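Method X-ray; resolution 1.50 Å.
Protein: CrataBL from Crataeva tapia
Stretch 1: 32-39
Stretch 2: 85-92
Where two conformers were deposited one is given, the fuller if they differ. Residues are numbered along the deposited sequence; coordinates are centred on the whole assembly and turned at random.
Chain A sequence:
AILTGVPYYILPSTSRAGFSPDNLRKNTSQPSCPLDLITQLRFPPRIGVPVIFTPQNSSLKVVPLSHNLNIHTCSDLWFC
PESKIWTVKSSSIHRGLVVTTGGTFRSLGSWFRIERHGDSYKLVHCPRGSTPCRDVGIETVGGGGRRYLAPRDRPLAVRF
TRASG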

ATOM      1  N   SER A  32      -7.533   8.884   2.070  1.00 24.93           N
ATOM      2  CA  SER A  32      -7.744   7.442   2.096  1.00 24.03           C
ATOM      3  C   SER A  32      -8.412   7.122   0.766  1.00 23.35           C
ATOM      4  O   SER A  32      -8.945   8.012   0.074  1.00 23.61           O
ATOM      5  CB  SER A  32      -8.648   6.996   3.256  1.00 25.91           C
ATOM      6  OG  SER A  32      -9.935   7.577   3.143  1.00 28.60           O
ATOM      7  N   CYS A  33      -8.375   5.849   0.411  1.00 22.65           N
ATOM      8  CA  CYS A  33      -8.969   5.385  -0.833  1.00 23.13           C
ATOM      9  C   CYS A  33      -9.709   4.096  -0.551  1.00 22.83           C
ATOM     10  O   CYS A  33      -9.214   3.017  -0.873  1.00 24.14           O
ATOM     11  CB  CYS A  33      -7.891   5.116  -1.871  1.00 22.89           C
ATOM     12  SG  CYS A  33      -6.963   6.604  -2.357  1.00 25.71           S
ATOM     13  N   PRO A  34     -10.915   4.203   0.016  1.00 23.55           N
ATOM     14  CA  PRO A  34     -11.663   3.018   0.411  1.00 23.69           C
ATOM     15  C   PRO A  34     -12.086   2.153  -0.772  1.00 22.20           C
ATOM     16  O   PRO A  34     -12.354   0.976  -0.567  1.00 22.39           O
ATOM     17  CB  PRO A  34     -12.896   3.576   1.129  1.00 24.82           C
ATOM     18  CG  PRO A  34     -12.909   5.015   0.848  1.00 27.09           C
ATOM     19  CD  PRO A  34     -11.570   5.458   0.424  1.00 25.05           C
ATOM     20  N   LEU A  35     -12.142   2.732  -1.979  1.00 20.15           N
ATOM     21  CA  LEU A  35     -12.613   1.976  -3.151  1.00 20.44           C
ATOM     22  C   LEU A  35     -11.959   2.477  -4.421  1.00 19.69           C
ATOM     23  O   LEU A  35     -12.587   3.141  -5.241  1.00 21.84           O
ATOM     24  CB  LEU A  35     -14.142   2.056  -3.246  1.00 21.14           C
ATOM     25  CG  LEU A  35     -14.708   0.913  -4.092  1.00 22.21           C
ATOM     26  CD1 LEU A  35     -14.987  -0.283  -3.205  1.00 24.36           C
ATOM     27  CD2 LEU A  35     -15.995   1.386  -4.759  1.00 26.70           C
ATOM     28  N   ASP A  36     -10.692   2.120  -4.578  1.00 18.33           N
ATOM     29  CA  ASP A  36      -9.907   2.645  -5.685  1.00 16.43           C
ATOM     30  C   ASP A  36     -10.086   1.688  -6.863  1.00 15.81           C
ATOM     31  O   ASP A  36      -9.377   0.695  -6.986  1.00 16.23           O
ATOM     32  CB  ASP A  36      -8.438   2.750  -5.267  1.00 16.56           C
ATOM     33  CG  ASP A  36      -7.581   3.476  -6.301  1.00 17.87           C
ATOM     34  OD1 ASP A  36      -8.029   4.518  -6.842  1.00 19.45           O
ATOM     35  OD2 ASP A  36      -6.438   2.999  -6.582  1.00 17.02           O
ATOM     36  N   LEU A  37     -11.064   2.008  -7.705  1.00 16.48           N
ATOM     37  CA  LEU A  37     -11.438   1.156  -8.831  1.00 15.83           C
ATOM     38  C   LEU A  37     -10.366   1.118  -9.892  1.00 16.44           C
ATOM     39  O   LEU A  37      -9.500   1.999  -9.949  1.00 15.95           O
ATOM     40  CB  LEU A  37     -12.733   1.701  -9.462  1.00 16.53           C
ATOM     41  CG  LEU A  37     -13.931   1.741  -8.536  1.00 19.31           C
ATOM     42  CD1 LEU A  37     -14.978   2.532  -9.304  1.00 22.00           C
ATOM     43  CD2 LEU A  37     -14.439   0.338  -8.175  1.00 21.45           C
ATOM     44  N   ILE A  38     -10.451   0.119 -10.774  1.00 15.46           N
ATOM     45  CA  ILE A  38      -9.566   0.073 -11.934  1.00 16.21           C
ATOM     46  C   ILE A  38     -10.475   0.445 -13.105  1.00 16.39           C
ATOM     47  O   ILE A  38     -11.398  -0.322 -13.449  1.00 16.86           O
ATOM     48  CB  ILE A  38      -9.015  -1.368 -12.158  1.00 15.30           C
ATOM     49  CG1 ILE A  38      -8.198  -1.868 -10.951  1.00 17.88           C
ATOM     50  CG2 ILE A  38      -8.178  -1.436 -13.462  1.00 17.42           C
ATOM     51  CD1 ILE A  38      -7.018  -0.993 -10.616  1.00 18.47           C
ATOM     52  N   THR A  39     -10.246   1.611 -13.699  1.00 15.94           N
ATOM     53  CA  THR A  39     -11.170   2.130 -14.704  1.00 16.69           C
ATOM     54  C   THR A  39     -10.526   2.226 -16.073  1.00 16.22           C
ATOM     55  O   THR A  39      -9.299   2.331 -16.199  1.00 16.52           O
ATOM     56  CB  THR A  39     -11.772   3.497 -14.325  1.00 18.75           C
ATOM     57  OG1 THR A  39     -10.709   4.417 -14.078  1.00 18.67           O
ATOM     58  CG2 THR A  39     -12.660   3.341 -13.051  1.00 21.65           C
TER
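Stretch 2, residues 85-92: IWTVKSSS

Stretch 2 lies beside stretch 1 with extended backbone; Thr87 to Ser91 lie in a strand, where phi runs from -155° to -86° and psi stays near 140° or beyond except at Ser91, where it is 114°. Stretch 1 is mostly loop or turn, its phi/psi pairs changing from residue to residue, with Ile38 and Thr39 in a strand. The register falls on stretch 2 as it rises on stretch 1, but the stretches cross rather than pair as antiparallel strands: Leu35 CA is nearest Lys89 CA at 7.5 Å, whereas farther along stretch 1 Ile38 CA is nearest Trp86 CA at 9.0 Å. These separations are too wide for a direct backbone ladder, and no main-chain to main-chain hydrogen bond links the stretches. The contact is made by side chains, and by the Lys89 side chain reaching the main chain of stretch 1; it buries 288 Å² in total.

Lys89 provides the polar anchor. Its CA-to-CB bond points toward stretch 1, and after an m chi1 the remaining three torsions are all t, so the chain is fully extended and carries NZ to the loop. There Lys89 NZ donates a hydrogen bond to Pro34 O at 2.9 Å. A water extends this link: it accepts from Lys89 NZ at 3.0 Å and from Asp36 N at 3.0 Å, and donates to Cys33 O at 3.2 Å, tying the ammonium group to the loop backbone at two further points.

Leu35 points sideways at CB, but its end comes nearer, with Leu35 CD1 3.9 Å from Lys89 CB and Leu35 CD2 3.6 Å from Ser91 OG. The two methyls thus reach residues two apart on the strand, whose CA-to-CB bonds both point toward stretch 1; the contact to Ser91 OG is van der Waals, since a methyl carbon is no hydrogen-bond partner.

At the other end, Ile38 points toward stretch 2 and packs on the indole of Trp86. Ile38 CG1 stands 3.9 Å from the centroid of the Trp86 six-membered ring, only 13° off its normal, which identifies a CH-pi contact over the face; Ile38 CD1 approaches Trp86 CZ2 to 3.7 Å.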

ATOM      1  N   ILE A  85      -1.782  -3.125  -4.581  1.00 14.55           N
ATOM      2  CA  ILE A  85      -2.075  -4.530  -4.844  1.00 14.32           C
ATOM      3  C   ILE A  85      -3.576  -4.686  -5.096  1.00 13.98           C
ATOM      4  O   ILE A  85      -4.401  -4.151  -4.384  1.00 15.39           O
ATOM      5  CB  ILE A  85      -1.615  -5.355  -3.645  1.00 15.65           C
ATOM      6  CG1 ILE A  85      -0.088  -5.208  -3.485  1.00 17.07           C
ATOM      7  CG2 ILE A  85      -2.046  -6.879  -3.802  1.00 15.02           C
ATOM      8  CD1 ILE A  85       0.407  -5.500  -2.082  1.00 19.01           C
ATOM      9  N   TRP A  86      -3.916  -5.442  -6.145  1.00 13.87           N
ATOM     10  CA  TRP A  86      -5.325  -5.623  -6.477  1.00 14.60           C
ATOM     11  C   TRP A  86      -6.058  -6.591  -5.554  1.00 14.76           C
ATOM     12  O   TRP A  86      -5.487  -7.558  -5.048  1.00 16.89           O
ATOM     13  CB  TRP A  86      -5.424  -6.120  -7.903  1.00 14.60           C
ATOM     14  CG  TRP A  86      -4.983  -5.096  -8.931  1.00 14.61           C
ATOM     15  CD1 TRP A  86      -4.117  -4.001  -8.767  1.00 15.01           C
ATOM     16  CD2 TRP A  86      -5.419  -5.051 -10.295  1.00 15.18           C
ATOM     17  NE1 TRP A  86      -4.032  -3.290  -9.971  1.00 15.26           N
ATOM     18  CE2 TRP A  86      -4.794  -3.944 -10.907  1.00 14.11           C
ATOM     19  CE3 TRP A  86      -6.280  -5.870 -11.067  1.00 15.39           C
ATOM     20  CZ2 TRP A  86      -5.025  -3.591 -12.260  1.00 16.83           C
ATOM     21  CZ3 TRP A  86      -6.480  -5.538 -12.406  1.00 17.09           C
ATOM     22  CH2 TRP A  86      -5.853  -4.415 -12.989  1.00 16.22           C
ATOM     23  N   THR A  87      -7.338  -6.330  -5.353  1.00 14.62           N
ATOM     24  CA  THR A  87      -8.168  -7.190  -4.529  1.00 16.14           C
ATOM     25  C   THR A  87      -9.599  -6.971  -5.028  1.00 16.72           C
ATOM     26  O   THR A  87      -9.822  -6.345  -6.086  1.00 16.77           O
ATOM     27  CB  THR A  87      -8.025  -6.829  -3.030  1.00 17.67           C
ATOM     28  OG1 THR A  87      -8.782  -7.732  -2.231  1.00 20.24           O
ATOM     29  CG2 THR A  87      -8.442  -5.385  -2.722  1.00 18.41           C
ATOM     30  N   VAL A  88     -10.568  -7.506  -4.297  1.00 17.60           N
ATOM     31  CA  VAL A  88     -11.962  -7.263  -4.627  1.00 18.36           C
ATOM     32  C   VAL A  88     -12.687  -6.776  -3.398  1.00 19.15           C
ATOM     33  O   VAL A  88     -12.417  -7.243  -2.312  1.00 20.63           O
ATOM     34  CB  VAL A  88     -12.628  -8.569  -5.182  1.00 18.62           C
ATOM     35  CG1 VAL A  88     -14.192  -8.513  -5.144  1.00 20.63           C
ATOM     36  CG2 VAL A  88     -12.095  -8.844  -6.570  1.00 19.33           C
ATOM     37  N   LYS A  89     -13.585  -5.810  -3.574  1.00 18.73           N
ATOM     38  CA  LYS A  89     -14.371  -5.273  -2.468  1.00 20.36           C
ATOM     39  C   LYS A  89     -15.821  -5.214  -2.874  1.00 21.98           C
ATOM     40  O   LYS A  89     -16.129  -5.163  -4.063  1.00 20.89           O
ATOM     41  CB  LYS A  89     -13.901  -3.874  -2.057  1.00 20.56           C
ATOM     42  CG  LYS A  89     -12.432  -3.843  -1.556  1.00 20.82           C
ATOM     43  CD  LYS A  89     -12.043  -2.456  -1.087  1.00 20.85           C
ATOM     44  CE  LYS A  89     -10.597  -2.388  -0.633  1.00 23.61           C
ATOM     45  NZ  LYS A  89     -10.324  -1.065   0.028  1.00 25.42           N
ATOM     46  N   SER A  90     -16.701  -5.245  -1.881  1.00 23.65           N
ATOM     47  CA  SER A  90     -18.129  -5.081  -2.145  1.00 25.71           C
ATOM     48  C   SER A  90     -18.455  -3.594  -2.162  1.00 25.41           C
ATOM     49  O   SER A  90     -17.894  -2.829  -1.358  1.00 28.53           O
ATOM     50  CB  SER A  90     -18.949  -5.794  -1.070  1.00 26.09           C
ATOM     51  OG  SER A  90     -18.647  -5.243   0.198  0.50 28.40           O
ATOM     52  N   SER A  91     -19.333  -3.165  -3.077  1.00 25.46           N
ATOM     53  CA  SER A  91     -19.741  -1.760  -3.175  1.00 25.83           C
ATOM     54  C   SER A  91     -21.225  -1.635  -3.513  1.00 28.24           C
ATOM     55  O   SER A  91     -21.627  -1.985  -4.621  1.00 27.86           O
ATOM     56  CB  SER A  91     -18.940  -0.996  -4.257  1.00 25.33           C
ATOM     57  OG  SER A  91     -19.459   0.320  -4.348  1.00 25.70           O
ATOM     58  N   SER A  92     -22.033  -1.111  -2.597  1.00 30.78           N
ATOM     59  CA  SER A  92     -23.476  -1.029  -2.927  1.00 32.66           C
ATOM     60  C   SER A  92     -23.720  -0.000  -4.044  1.00 32.44           C
ATOM     61  O   SER A  92     -24.611  -0.178  -4.882  1.00 32.64           O
ATOM     62  CB  SER A  92     -24.357  -0.763  -1.689  1.00 35.02           C
ATOM     63  OG  SER A  92     -24.105   0.524  -1.157  1.00 39.85           O
TER
HETATM   64  O   HOH W   1      -9.480   0.286  -2.543  1.00 20.18           O